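Local coordinates for thermosome subunit (PDB 3AQ1), which probably binds and hydrolyses ATP to assist the folding of unfolded proteins, as a group II chaperonin of the TCP-1 family, at residues Val171-Arg176 with Gly309-Val314. Numbering follows the deposited sequence.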
loop_
_atom_site.group_PDB
_atom_site.type_symbol
_atom_site.label_atom_id
_atom_site.label_comp_id
_atom_site.label_asym_id
_atom_site.label_seq_id
_atom_site.Cartn_x
_atom_site.Cartn_y
_atom_site.Cartn_z
ATOM N N VAL A 171 14.733 -10.650 7.696
ATOM C CA VAL A 171 16.006 -11.129 7.151
ATOM C C VAL A 171 16.919 -9.971 6.714
ATOM O O VAL A 171 16.486 -9.091 6.005
ATOM C CB VAL A 171 15.771 -12.080 5.965
ATOM C CG1 VAL A 171 17.093 -12.479 5.354
ATOM C CG2 VAL A 171 14.988 -13.318 6.417
ATOM N N ILE A 172 18.170 -9.966 7.162
ATOM C CA ILE A 172 19.111 -8.872 6.897
ATOM C C ILE A 172 20.257 -9.439 6.098
ATOM O O ILE A 172 20.894 -10.397 6.529
ATOM C CB ILE A 172 19.775 -8.313 8.199
ATOM C CG1 ILE A 172 18.740 -7.904 9.228
ATOM C CG2 ILE A 172 20.698 -7.132 7.895
ATOM C CD1 ILE A 172 17.728 -6.977 8.677
ATOM N N ASP A 173 20.538 -8.852 4.941
ATOM C CA ASP A 173 21.655 -9.311 4.125
ATOM C C ASP A 173 22.990 -8.827 4.701
ATOM O O ASP A 173 23.654 -7.965 4.124
ATOM C CB ASP A 173 21.498 -8.838 2.691
ATOM C CG ASP A 173 22.451 -9.523 1.759
ATOM O OD1 ASP A 173 22.908 -10.621 2.127
ATOM O OD2 ASP A 173 22.739 -8.972 0.672
ATOM N N LYS A 174 23.361 -9.386 5.848
ATOM C CA LYS A 174 24.599 -9.048 6.543
ATOM C C LYS A 174 25.065 -10.270 7.316
ATOM O O LYS A 174 24.257 -11.097 7.733
ATOM C CB LYS A 174 24.384 -7.861 7.480
ATOM C CG LYS A 174 24.894 -6.535 6.915
ATOM C CD LYS A 174 26.417 -6.492 6.918
ATOM C CE LYS A 174 26.934 -5.212 6.317
ATOM N NZ LYS A 174 26.789 -5.249 4.830
ATOM N N GLU A 175 26.369 -10.413 7.490
ATOM C CA GLU A 175 26.846 -11.563 8.232
ATOM C C GLU A 175 27.528 -11.148 9.531
ATOM O O GLU A 175 27.597 -9.960 9.834
ATOM C CB GLU A 175 27.691 -12.496 7.340
ATOM C CG GLU A 175 29.035 -11.997 6.927
ATOM C CD GLU A 175 29.719 -12.958 5.964
ATOM O OE1 GLU A 175 30.696 -13.639 6.370
ATOM O OE2 GLU A 175 29.272 -13.031 4.794
ATOM N N ARG A 176 27.968 -12.120 10.327
ATOM C CA ARG A 176 28.658 -11.818 11.580
ATOM C C ARG A 176 29.924 -11.057 11.248
ATOM O O ARG A 176 30.613 -11.402 10.278
ATOM C CB ARG A 176 29.044 -13.098 12.298
ATOM C CG ARG A 176 27.925 -13.807 12.977
ATOM C CD ARG A 176 28.395 -15.173 13.381
ATOM N NE ARG A 176 28.586 -16.008 12.207
ATOM C CZ ARG A 176 29.273 -17.144 12.203
ATOM N NH1 ARG A 176 29.848 -17.567 13.313
ATOM N NH2 ARG A 176 29.390 -17.853 11.087
ATOM N N GLY A 309 26.344 -16.197 -0.462
ATOM C CA GLY A 309 26.930 -15.784 0.801
ATOM C C GLY A 309 26.152 -16.224 2.035
ATOM O O GLY A 309 25.606 -17.331 2.083
ATOM N N LYS A 310 26.115 -15.358 3.043
ATOM C CA LYS A 310 25.406 -15.657 4.284
ATOM C C LYS A 310 24.498 -14.486 4.669
ATOM O O LYS A 310 24.768 -13.330 4.318
ATOM C CB LYS A 310 26.394 -15.947 5.418
ATOM C CG LYS A 310 27.501 -16.936 5.071
ATOM C CD LYS A 310 28.437 -17.155 6.249
ATOM C CE LYS A 310 29.666 -17.996 5.891
ATOM N NZ LYS A 310 30.478 -18.344 7.108
ATOM N N MET A 311 23.414 -14.792 5.375
ATOM C CA MET A 311 22.472 -13.767 5.828
ATOM C C MET A 311 22.063 -13.893 7.312
ATOM O O MET A 311 22.189 -14.958 7.920
ATOM C CB MET A 311 21.241 -13.758 4.920
ATOM C CG MET A 311 21.495 -13.101 3.558
ATOM S SD MET A 311 20.004 -12.566 2.681
ATOM C CE MET A 311 19.127 -14.123 2.513
ATOM N N THR A 312 21.564 -12.808 7.893
ATOM C CA THR A 312 21.134 -12.847 9.292
ATOM C C THR A 312 19.616 -12.914 9.472
ATOM O O THR A 312 18.919 -11.951 9.187
ATOM C CB THR A 312 21.669 -11.656 10.075
ATOM O OG1 THR A 312 23.090 -11.757 10.173
ATOM C CG2 THR A 312 21.098 -11.659 11.471
ATOM N N TYR A 313 19.115 -14.057 9.942
ATOM C CA TYR A 313 17.684 -14.245 10.214
ATOM C C TYR A 313 17.292 -13.880 11.674
ATOM O O TYR A 313 17.877 -14.379 12.631
ATOM C CB TYR A 313 17.274 -15.695 9.928
ATOM C CG TYR A 313 17.299 -16.114 8.473
ATOM C CD1 TYR A 313 16.125 -16.467 7.810
ATOM C CD2 TYR A 313 18.492 -16.181 7.762
ATOM C CE1 TYR A 313 16.141 -16.856 6.491
ATOM C CE2 TYR A 313 18.513 -16.568 6.428
ATOM C CZ TYR A 313 17.339 -16.907 5.806
ATOM O OH TYR A 313 17.359 -17.295 4.487
ATOM N N VAL A 314 16.301 -13.009 11.825
ATOM C CA VAL A 314 15.762 -12.639 13.128
ATOM C C VAL A 314 14.294 -13.081 13.209
ATOM O O VAL A 314 13.411 -12.377 12.764
ATOM C CB VAL A 314 15.857 -11.119 13.339
ATOM C CG1 VAL A 314 15.360 -10.743 14.697
ATOM C CG2 VAL A 314 17.286 -10.659 13.159
#
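I172 and T312 form the hydrogen-bonded pair of an antiparallel beta bridge, in which the last residues of strand 169-172 lie against strand 310-317 within the mixed sheet of the apical domain of this group II chaperonin. The evidence is a reciprocal pair of backbone bonds: I172 N donates to T312 O at 2.9 Å with an N-H...O angle of 164°, and T312 N returns a bond to I172 O. Beyond I172 the chain folds into an inverse gamma turn centred on D173, so that I172 O also accepts from K174 N. The turn leaves strand pairing behind, and a side-chain bond takes over: T312 OG1 donates to K174 O at 2.8 Å, standing above the carbonyl plane. With OG1 anti to its own carbonyl carbon (chi1 -67°), the hydroxyl lies beside its backbone N and reaches K174 O; it is also hydrogen-bonded to Y262 OH.

Apolar packing occupies the sheet face that carries V171 and Y313, a non-hydrogen-bonded pair. V171 CG2 lies over one face of the tyrosine ring, 4.0 Å from the ring centroid, a CH-pi contact, and L326 of strand 323-329 touches both residues. The other branch, V171 CG1, meets M311 CE at 3.9 Å, the two side chains crossing at about a right angle. M311 also runs past the turn, its CG and SD close to D173 OD1. An alanine in place of M311 would probably leave V171 CG1 without its methyl partner and open a gap beside D173.

Beyond the turn, charged groups of E175, R176 and K310 come together. The aliphatic part of K310 passes E175, CB to CB at 4.2 Å. R176 NH1 is hydrogen-bonded to M181 O. R176 NH2 lies 4.2 Å from K310 NZ, and E303 OE2, salt-bridged to R176 NH2 and in a weak, long ion pair with K310 NZ, probably eases the repulsion.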